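PDB 2PZZ: UPF0201 protein MJ1564 from Methanocaldococcus jannaschii DSM 2661, which is of unknown function but belongs to an archaeal family that resembles RNA-binding proteins in structure, although RNA binding itself seems unlikely. Local coordinates for residues V4-K9 and K21-I26; D15-K20 and G42-K47; R68-K73 and T80-N85. All coordinates share one frame; numbering follows the deposited sequence.

Contact 1. Residues V4-K9 and K21-I26; sequences VIIKAK and KAILNI
I23 reaches from helix 16-26 to I6 and A8 of strand 3-10, and its branches carry the whole meeting of V4-K9 with K21-I26. From CB the side chain divides at once. CG2 lies anti to the backbone N (chi1 -66° for CG1) and touches I6 methyl to methyl, with I23 CG2 and I6 CG2 4.0 Å apart. On the other branch I23 CG1 itself stays back, 4.4 Å from A8 CB, and acts as the stem that carries CD1 forward. With chi2 at 177° this branch is fully extended, and its tip, CD1, settles at the strand. There I23 CD1 comes to 3.8 Å from A8 CB on one hand and 4.0 Å from I6 CG2 on the other, so the tip rests against two residues of one strand face. The fold is a split beta-alpha-beta arrangement: strand 3-10 leads into helix 16-26, which packs on one face of the antiparallel sheet, and strand 31-36 follows with 42-48 placed between it and 3-10. Strand alternation explains the choice of residues, since I6 and A8 direct their side chains to the helix while K7 turns to the other face. An isoleucine suits position 23 because its short arm packs on I6 while the long arm's CD1 bridges I6 and A8. A8 is small enough for the long arm to come close, the CA atoms of A8 and I23 being 8.2 Å apart. I6 and I23 pass each other head to tail, and I6 also packs on F27 and on I104 and V106 of the next strand, 104-109.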
loop_
_atom_site.group_PDB
_atom_site.type_symbol
_atom_site.label_atom_id
_atom_site.label_comp_id
_atom_site.label_asym_id
_atom_site.label_seq_id
_atom_site.Cartn_x
_atom_site.Cartn_y
_atom_site.Cartn_z
ATOM N N VAL A 4 2.392 -16.075 -16.995
ATOM C CA VAL A 4 2.583 -15.022 -15.999
ATOM C C VAL A 4 1.931 -15.420 -14.690
ATOM O O VAL A 4 0.763 -15.807 -14.672
ATOM C CB VAL A 4 1.944 -13.690 -16.475
ATOM C CG1 VAL A 4 2.304 -12.545 -15.521
ATOM C CG2 VAL A 4 2.405 -13.375 -17.879
ATOM N N ILE A 5 2.685 -15.344 -13.593
ATOM C CA ILE A 5 2.128 -15.667 -12.276
ATOM C C ILE A 5 1.927 -14.326 -11.568
ATOM O O ILE A 5 2.818 -13.496 -11.571
ATOM C CB ILE A 5 3.094 -16.510 -11.417
ATOM C CG1 ILE A 5 3.645 -17.696 -12.220
ATOM C CG2 ILE A 5 2.369 -16.987 -10.167
ATOM C CD1 ILE A 5 2.592 -18.586 -12.853
ATOM N N ILE A 6 0.768 -14.130 -10.945
ATOM C CA ILE A 6 0.465 -12.873 -10.264
ATOM C C ILE A 6 -0.007 -13.056 -8.831
ATOM O O ILE A 6 -0.843 -13.908 -8.559
ATOM C CB ILE A 6 -0.636 -12.099 -11.027
ATOM C CG1 ILE A 6 -0.110 -11.721 -12.402
ATOM C CG2 ILE A 6 -1.055 -10.865 -10.268
ATOM C CD1 ILE A 6 1.218 -11.024 -12.346
ATOM N N LYS A 7 0.534 -12.239 -7.930
ATOM C CA LYS A 7 0.154 -12.267 -6.520
ATOM C C LYS A 7 0.080 -10.824 -6.032
ATOM O O LYS A 7 0.942 -10.018 -6.353
ATOM C CB LYS A 7 1.199 -13.038 -5.700
ATOM C CG LYS A 7 1.397 -14.469 -6.175
ATOM C CD LYS A 7 2.421 -15.208 -5.325
ATOM C CE LYS A 7 2.595 -16.642 -5.825
ATOM N NZ LYS A 7 3.653 -17.399 -5.089
ATOM N N ALA A 8 -0.952 -10.498 -5.269
ATOM C CA ALA A 8 -1.110 -9.141 -4.752
ATOM C C ALA A 8 -1.809 -9.223 -3.419
ATOM O O ALA A 8 -2.910 -9.766 -3.328
ATOM C CB ALA A 8 -1.945 -8.296 -5.718
ATOM N N LYS A 9 -1.173 -8.698 -2.379
ATOM C CA LYS A 9 -1.778 -8.727 -1.053
ATOM C C LYS A 9 -2.879 -7.670 -1.021
ATOM O O LYS A 9 -2.855 -6.715 -1.792
ATOM C CB LYS A 9 -0.735 -8.406 0.037
ATOM C CG LYS A 9 -0.390 -6.914 0.174
ATOM C CD LYS A 9 0.462 -6.613 1.425
ATOM C CE LYS A 9 1.852 -7.254 1.345
ATOM N NZ LYS A 9 2.792 -6.797 2.432
ATOM N N LYS A 21 -9.053 -5.020 -9.614
ATOM C CA LYS A 21 -9.171 -4.240 -10.849
ATOM C C LYS A 21 -7.824 -3.680 -11.241
ATOM O O LYS A 21 -7.554 -3.478 -12.428
ATOM C CB LYS A 21 -10.190 -3.095 -10.698
ATOM C CG LYS A 21 -11.637 -3.593 -10.674
ATOM C CD LYS A 21 -12.621 -2.462 -10.451
ATOM C CE LYS A 21 -14.019 -3.002 -10.218
ATOM N NZ LYS A 21 -14.968 -1.910 -9.889
ATOM N N ALA A 22 -6.970 -3.421 -10.255
ATOM C CA ALA A 22 -5.657 -2.892 -10.579
ATOM C C ALA A 22 -4.905 -3.976 -11.340
ATOM O O ALA A 22 -4.164 -3.699 -12.275
ATOM C CB ALA A 22 -4.902 -2.499 -9.318
ATOM N N ILE A 23 -5.095 -5.220 -10.944
ATOM C CA ILE A 23 -4.416 -6.304 -11.649
ATOM C C ILE A 23 -4.955 -6.417 -13.078
ATOM O O ILE A 23 -4.194 -6.401 -14.039
ATOM C CB ILE A 23 -4.628 -7.653 -10.938
ATOM C CG1 ILE A 23 -3.934 -7.619 -9.566
ATOM C CG2 ILE A 23 -4.120 -8.798 -11.836
ATOM C CD1 ILE A 23 -4.146 -8.878 -8.734
ATOM N N LEU A 24 -6.277 -6.509 -13.204
ATOM C CA LEU A 24 -6.911 -6.654 -14.514
ATOM C C LEU A 24 -6.586 -5.511 -15.466
ATOM O O LEU A 24 -6.520 -5.730 -16.669
ATOM C CB LEU A 24 -8.432 -6.837 -14.354
ATOM C CG LEU A 24 -8.764 -8.125 -13.573
ATOM C CD1 LEU A 24 -10.238 -8.177 -13.202
ATOM C CD2 LEU A 24 -8.378 -9.350 -14.403
ATOM N N ASN A 25 -6.351 -4.305 -14.945
ATOM C CA ASN A 25 -6.004 -3.182 -15.817
ATOM C C ASN A 25 -4.692 -3.431 -16.539
ATOM O O ASN A 25 -4.448 -2.848 -17.599
ATOM C CB ASN A 25 -5.870 -1.862 -15.038
ATOM C CG ASN A 25 -7.203 -1.300 -14.600
ATOM O OD1 ASN A 25 -8.248 -1.640 -15.161
ATOM N ND2 ASN A 25 -7.177 -0.425 -13.594
ATOM N N ILE A 26 -3.834 -4.275 -15.964
ATOM C CA ILE A 26 -2.548 -4.576 -16.596
ATOM C C ILE A 26 -2.568 -5.968 -17.248
ATOM O O ILE A 26 -1.945 -6.183 -18.291
ATOM C CB ILE A 26 -1.388 -4.517 -15.570
ATOM C CG1 ILE A 26 -1.491 -3.236 -14.730
ATOM C CG2 ILE A 26 -0.038 -4.545 -16.293
ATOM C CD1 ILE A 26 -1.361 -1.929 -15.530
#

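Contact 2. Residues D15-K20 and G42-K47; sequences DKYKVK and GEWEGK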
loop_
_atom_site.group_PDB
_atom_site.type_symbol
_atom_site.label_atom_id
_atom_site.label_comp_id
_atom_site.label_asym_id
_atom_site.label_seq_id
_atom_site.Cartn_x
_atom_site.Cartn_y
_atom_site.Cartn_z
ATOM N N ASP A 15 -9.635 -2.320 -0.438
ATOM C CA ASP A 15 -10.860 -2.932 -0.947
ATOM C C ASP A 15 -10.353 -3.981 -1.923
ATOM O O ASP A 15 -9.764 -3.642 -2.949
ATOM C CB ASP A 15 -11.709 -1.908 -1.690
ATOM C CG ASP A 15 -12.947 -2.521 -2.305
ATOM O OD1 ASP A 15 -12.820 -3.518 -3.043
ATOM O OD2 ASP A 15 -14.053 -2.004 -2.055
ATOM N N LYS A 16 -10.585 -5.248 -1.620
ATOM C CA LYS A 16 -10.086 -6.312 -2.487
ATOM C C LYS A 16 -10.476 -6.182 -3.955
ATOM O O LYS A 16 -9.702 -6.562 -4.837
ATOM C CB LYS A 16 -10.501 -7.688 -1.950
ATOM C CG LYS A 16 -11.992 -7.982 -1.886
ATOM C CD LYS A 16 -12.183 -9.383 -1.324
ATOM C CE LYS A 16 -13.637 -9.778 -1.216
ATOM N NZ LYS A 16 -13.783 -11.174 -0.698
ATOM N N TYR A 17 -11.661 -5.642 -4.226
ATOM C CA TYR A 17 -12.103 -5.488 -5.610
ATOM C C TYR A 17 -11.322 -4.403 -6.342
ATOM O O TYR A 17 -11.118 -4.468 -7.563
ATOM C CB TYR A 17 -13.614 -5.242 -5.619
ATOM C CG TYR A 17 -14.321 -6.407 -4.962
ATOM C CD1 TYR A 17 -14.142 -7.698 -5.451
ATOM C CD2 TYR A 17 -15.087 -6.241 -3.811
ATOM C CE1 TYR A 17 -14.696 -8.797 -4.812
ATOM C CE2 TYR A 17 -15.652 -7.347 -3.159
ATOM C CZ TYR A 17 -15.446 -8.621 -3.672
ATOM O OH TYR A 17 -15.982 -9.740 -3.057
ATOM N N LYS A 18 -10.846 -3.417 -5.595
ATOM C CA LYS A 18 -10.047 -2.368 -6.206
ATOM C C LYS A 18 -8.665 -2.921 -6.524
ATOM O O LYS A 18 -8.032 -2.497 -7.495
ATOM C CB LYS A 18 -9.893 -1.175 -5.273
ATOM C CG LYS A 18 -11.178 -0.429 -4.995
ATOM C CD LYS A 18 -10.866 0.824 -4.199
ATOM C CE LYS A 18 -12.076 1.750 -4.147
ATOM N NZ LYS A 18 -11.770 2.995 -3.376
ATOM N N VAL A 19 -8.174 -3.849 -5.696
ATOM C CA VAL A 19 -6.857 -4.421 -5.959
ATOM C C VAL A 19 -7.012 -5.315 -7.172
ATOM O O VAL A 19 -6.169 -5.319 -8.050
ATOM C CB VAL A 19 -6.305 -5.299 -4.780
ATOM C CG1 VAL A 19 -4.979 -5.971 -5.218
ATOM C CG2 VAL A 19 -6.063 -4.433 -3.560
ATOM N N LYS A 20 -8.100 -6.067 -7.214
ATOM C CA LYS A 20 -8.356 -6.970 -8.336
ATOM C C LYS A 20 -8.458 -6.207 -9.652
ATOM O O LYS A 20 -8.005 -6.687 -10.698
ATOM C CB LYS A 20 -9.649 -7.755 -8.112
ATOM C CG LYS A 20 -9.918 -8.780 -9.201
ATOM C CD LYS A 20 -11.350 -9.270 -9.139
ATOM C CE LYS A 20 -11.649 -10.250 -10.268
ATOM N NZ LYS A 20 -13.052 -10.736 -10.193
ATOM N N GLY A 42 -5.482 -10.355 3.126
ATOM C CA GLY A 42 -5.893 -11.309 2.114
ATOM C C GLY A 42 -4.912 -11.257 0.974
ATOM O O GLY A 42 -3.930 -10.526 1.048
ATOM N N GLU A 43 -5.171 -12.017 -0.087
ATOM C CA GLU A 43 -4.277 -12.030 -1.233
ATOM C C GLU A 43 -4.934 -12.575 -2.499
ATOM O O GLU A 43 -5.704 -13.542 -2.442
ATOM C CB GLU A 43 -3.046 -12.873 -0.901
ATOM C CG GLU A 43 -2.103 -13.116 -2.060
ATOM C CD GLU A 43 -0.942 -14.039 -1.688
ATOM O OE1 GLU A 43 -1.198 -15.190 -1.266
ATOM O OE2 GLU A 43 0.226 -13.619 -1.821
ATOM N N TRP A 44 -4.633 -11.947 -3.635
ATOM C CA TRP A 44 -5.147 -12.406 -4.918
ATOM C C TRP A 44 -4.008 -13.160 -5.592
ATOM O O TRP A 44 -2.878 -12.702 -5.565
ATOM C CB TRP A 44 -5.524 -11.236 -5.858
ATOM C CG TRP A 44 -6.823 -10.561 -5.573
ATOM C CD1 TRP A 44 -7.008 -9.379 -4.912
ATOM C CD2 TRP A 44 -8.128 -11.028 -5.942
ATOM N NE1 TRP A 44 -8.349 -9.081 -4.846
ATOM C CE2 TRP A 44 -9.059 -10.073 -5.472
ATOM C CE3 TRP A 44 -8.602 -12.159 -6.625
ATOM C CZ2 TRP A 44 -10.447 -10.214 -5.666
ATOM C CZ3 TRP A 44 -9.983 -12.303 -6.819
ATOM C CH2 TRP A 44 -10.890 -11.329 -6.339
ATOM N N GLU A 45 -4.308 -14.305 -6.187
ATOM C CA GLU A 45 -3.311 -15.065 -6.937
ATOM C C GLU A 45 -3.963 -15.446 -8.258
ATOM O O GLU A 45 -5.160 -15.718 -8.307
ATOM C CB GLU A 45 -2.914 -16.337 -6.207
ATOM C CG GLU A 45 -1.992 -16.110 -5.045
ATOM C CD GLU A 45 -1.796 -17.369 -4.246
ATOM O OE1 GLU A 45 -2.743 -17.767 -3.535
ATOM O OE2 GLU A 45 -0.704 -17.960 -4.339
ATOM N N GLY A 46 -3.183 -15.465 -9.330
ATOM C CA GLY A 46 -3.752 -15.825 -10.616
ATOM C C GLY A 46 -2.731 -15.924 -11.718
ATOM O O GLY A 46 -1.545 -15.659 -11.512
ATOM N N LYS A 47 -3.193 -16.292 -12.908
ATOM C CA LYS A 47 -2.289 -16.442 -14.030
ATOM C C LYS A 47 -2.916 -16.030 -15.348
ATOM O O LYS A 47 -4.137 -15.975 -15.486
ATOM C CB LYS A 47 -1.846 -17.902 -14.137
ATOM C CG LYS A 47 -1.355 -18.515 -12.826
ATOM C CD LYS A 47 -0.661 -19.858 -13.067
ATOM C CE LYS A 47 -1.648 -20.982 -13.360
ATOM N NZ LYS A 47 -2.271 -21.509 -12.109
#
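W44 lays its indole against one side of helix 16-26, and K20 covers one face of it. K20 CG stands 3.9 Å from the centroid of the W44 six-membered ring, nearly on its normal, a CH-pi contact. The aliphatic chain, whose CG is anti to the backbone N (chi1 -176°), carries K20 CD on to within 3.5 Å of W44 CH2; a lysine suits this place because its methylenes cover the ring and carry the ammonium beyond it. W44 NE1 donates to K16 O over 2.9 Å (N-H...O 142°), from above the carbonyl plane and with K16 O tilted somewhat out of the indole plane. K20 N reaches K16 O from the opposite face of the carbonyl, so the buried indole N-H is met without sacrificing a helix bond. V19 CG1 adds an apolar touch to W44 CD1 at 4.0 Å. Were W44 an alanine, the methylenes of K20 would probably lose the face they lie on and K16 O its second donor. Further out, F34 and L32 pack on the indole, and D15 caps the helix, D15 OD1 accepting from K18 N at 3.2 Å. An N-capped helix thus runs at 29° to strand 42-48 on one sheet face, as in split beta-alpha-beta folds.

Contact 3. Residues R68-K73 and T80-N85; sequences RMVLEK and TKFYLN
F82 meets V70 and L71 with its ring and CB, the ring being approached obliquely by both while L84 CG lies in its plane at the edge. The arrangement is an alpha-beta unit: helix 64-73 runs into strand 79-84, the outermost strand of the sheet at this end within the chain, and a short loop folds the two against each other at 125° between their directions. L71 runs alongside the F82 ring, its CD2 by the CD2-CE2 side; the modelled 3.2 Å from L71 CD2 to F82 CD2 is shorter than carbons normally come, so the exact spacing is doubtful. CG of F82 is lodged between its backbone N and carbonyl carbon (chi1 57°), which brings the ring up beside L71. V70 comes in perpendicular to F82, with V70 CG1 3.5 Å from F82 CB. Such branched and aromatic residues suit a place where I120 of helix 116-123 and V106 and I108 of strand 104-109 also pack on this core. On the side of the helix turned from the strand, R68 and E72, one turn apart, form a salt bridge in which R68 NE and E72 OE2 are 2.6 Å apart, with R68 NE on the anti side of the carboxylate. Two polar links do cross to the strand. T80 donates from OG1 to L71 O, but at 2.5 Å the distance is too short to be taken at face value. A water joins the backbones nearby, donating one hydrogen to V70 O at 2.9 Å and the other to K81 O at 3.0 Å.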
loop_
_atom_site.group_PDB
_atom_site.type_symbol
_atom_site.label_atom_id
_atom_site.label_comp_id
_atom_site.label_asym_id
_atom_site.label_seq_id
_atom_site.Cartn_x
_atom_site.Cartn_y
_atom_site.Cartn_z
ATOM N N ARG A 68 12.829 -2.622 -19.676
ATOM C CA ARG A 68 13.914 -3.506 -20.092
ATOM C C ARG A 68 14.916 -3.721 -18.965
ATOM O O ARG A 68 15.338 -4.842 -18.698
ATOM C CB ARG A 68 14.625 -2.922 -21.312
ATOM C CG ARG A 68 15.774 -3.779 -21.847
ATOM C CD ARG A 68 15.372 -5.250 -22.083
ATOM N NE ARG A 68 16.417 -5.911 -22.852
ATOM C CZ ARG A 68 16.542 -5.805 -24.168
ATOM N NH1 ARG A 68 15.666 -5.088 -24.862
ATOM N NH2 ARG A 68 17.584 -6.349 -24.781
HETATM N N MSE A 69 15.283 -2.636 -18.291
HETATM C CA MSE A 69 16.235 -2.719 -17.200
HETATM C C MSE A 69 15.665 -3.554 -16.057
HETATM O O MSE A 69 16.353 -4.418 -15.508
HETATM C CB MSE A 69 16.583 -1.319 -16.688
HETATM C CG MSE A 69 17.699 -1.311 -15.650
HETATM SE SE MSE A 69 17.797 0.341 -14.638
HETATM C CE MSE A 69 16.726 -0.242 -13.128
ATOM N N VAL A 70 14.410 -3.300 -15.693
ATOM C CA VAL A 70 13.790 -4.046 -14.601
ATOM C C VAL A 70 13.643 -5.542 -14.908
ATOM O O VAL A 70 13.881 -6.387 -14.048
ATOM C CB VAL A 70 12.405 -3.463 -14.243
ATOM C CG1 VAL A 70 11.723 -4.335 -13.200
ATOM C CG2 VAL A 70 12.565 -2.023 -13.708
ATOM N N LEU A 71 13.252 -5.866 -16.134
ATOM C CA LEU A 71 13.089 -7.263 -16.522
ATOM C C LEU A 71 14.423 -8.021 -16.535
ATOM O O LEU A 71 14.487 -9.175 -16.111
ATOM C CB LEU A 71 12.410 -7.356 -17.893
ATOM C CG LEU A 71 11.020 -6.707 -17.935
ATOM C CD1 LEU A 71 10.359 -6.915 -19.299
ATOM C CD2 LEU A 71 10.161 -7.304 -16.831
ATOM N N GLU A 72 15.485 -7.389 -17.019
ATOM C CA GLU A 72 16.774 -8.073 -17.043
ATOM C C GLU A 72 17.300 -8.268 -15.632
ATOM O O GLU A 72 17.862 -9.316 -15.307
ATOM C CB GLU A 72 17.783 -7.294 -17.874
ATOM C CG GLU A 72 17.486 -7.327 -19.344
ATOM C CD GLU A 72 18.609 -6.740 -20.151
ATOM O OE1 GLU A 72 19.681 -6.493 -19.555
ATOM O OE2 GLU A 72 18.432 -6.530 -21.371
ATOM N N LYS A 73 17.089 -7.263 -14.785
ATOM C CA LYS A 73 17.525 -7.321 -13.395
ATOM C C LYS A 73 16.861 -8.449 -12.603
ATOM O O LYS A 73 17.469 -9.004 -11.685
ATOM C CB LYS A 73 17.238 -5.982 -12.714
ATOM C CG LYS A 73 17.581 -5.919 -11.236
ATOM C CD LYS A 73 17.475 -4.476 -10.729
ATOM C CE LYS A 73 18.353 -3.542 -11.567
ATOM N NZ LYS A 73 18.284 -2.108 -11.143
ATOM N N THR A 80 11.692 -14.268 -15.198
ATOM C CA THR A 80 12.039 -12.932 -14.737
ATOM C C THR A 80 10.899 -12.520 -13.821
ATOM O O THR A 80 9.789 -13.037 -13.931
ATOM C CB THR A 80 12.190 -11.905 -15.885
ATOM O OG1 THR A 80 12.714 -10.683 -15.345
ATOM C CG2 THR A 80 10.850 -11.617 -16.559
ATOM N N LYS A 81 11.175 -11.618 -12.893
ATOM C CA LYS A 81 10.143 -11.177 -11.965
ATOM C C LYS A 81 10.329 -9.700 -11.678
ATOM O O LYS A 81 11.388 -9.139 -11.952
ATOM C CB LYS A 81 10.227 -11.984 -10.671
ATOM C CG LYS A 81 11.559 -11.863 -9.962
ATOM C CD LYS A 81 11.727 -12.954 -8.905
ATOM C CE LYS A 81 13.071 -12.826 -8.191
ATOM N NZ LYS A 81 13.348 -14.002 -7.308
ATOM N N PHE A 82 9.283 -9.073 -11.152
ATOM C CA PHE A 82 9.312 -7.654 -10.830
ATOM C C PHE A 82 8.004 -7.310 -10.155
ATOM O O PHE A 82 7.085 -8.133 -10.088
ATOM C CB PHE A 82 9.488 -6.825 -12.111
ATOM C CG PHE A 82 8.420 -7.077 -13.142
ATOM C CD1 PHE A 82 7.230 -6.346 -13.129
ATOM C CD2 PHE A 82 8.585 -8.074 -14.102
ATOM C CE1 PHE A 82 6.216 -6.601 -14.056
ATOM C CE2 PHE A 82 7.570 -8.342 -15.040
ATOM C CZ PHE A 82 6.384 -7.602 -15.014
ATOM N N TYR A 83 7.925 -6.089 -9.652
ATOM C CA TYR A 83 6.732 -5.621 -8.972
ATOM C C TYR A 83 6.124 -4.466 -9.738
ATOM O O TYR A 83 6.807 -3.807 -10.508
ATOM C CB TYR A 83 7.077 -5.156 -7.558
ATOM C CG TYR A 83 7.372 -6.284 -6.599
ATOM C CD1 TYR A 83 8.613 -6.919 -6.590
ATOM C CD2 TYR A 83 6.400 -6.727 -5.712
ATOM C CE1 TYR A 83 8.874 -7.971 -5.710
ATOM C CE2 TYR A 83 6.649 -7.774 -4.830
ATOM C CZ TYR A 83 7.888 -8.388 -4.836
ATOM O OH TYR A 83 8.127 -9.414 -3.957
ATOM N N LEU A 84 4.828 -4.247 -9.548
ATOM C CA LEU A 84 4.138 -3.140 -10.198
ATOM C C LEU A 84 3.487 -2.333 -9.097
ATOM O O LEU A 84 2.980 -2.894 -8.109
ATOM C CB LEU A 84 3.065 -3.636 -11.167
ATOM C CG LEU A 84 3.563 -4.337 -12.433
ATOM C CD1 LEU A 84 2.372 -4.747 -13.295
ATOM C CD2 LEU A 84 4.486 -3.410 -13.203
ATOM N N ASN A 85 3.506 -1.017 -9.253
ATOM C CA ASN A 85 2.889 -0.158 -8.256
ATOM C C ASN A 85 1.390 -0.414 -8.332
ATOM O O ASN A 85 0.787 -0.357 -9.403
ATOM C CB ASN A 85 3.178 1.299 -8.563
ATOM C CG ASN A 85 2.643 2.215 -7.498
ATOM O OD1 ASN A 85 1.455 2.154 -7.141
ATOM N ND2 ASN A 85 3.512 3.063 -6.965
HETATM O O HOH W 1 13.269 -6.883 -11.251
#

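All three contacts press helices against one five-stranded antiparallel sheet. Contacts 1 and 2 share helix 16-26, lie with centres about 7 Å apart and use neighbouring strands, 3-10 and 42-48. Their segments alternate along the chain, so the two contacts interlock, both fixing helix 16-26 on the part of the sheet built by the first strands. Contact 3 comes later, its centre about 15 Å from that of contact 1 and 20 Å from that of contact 2. I26 CG2 and L84 CD1, 3.9 Å apart, join contacts 1 and 3. Helices 16-26 and 64-73 thus cover different parts of the same sheet, and one core runs through the chain while the contact 2 end meets the second subunit.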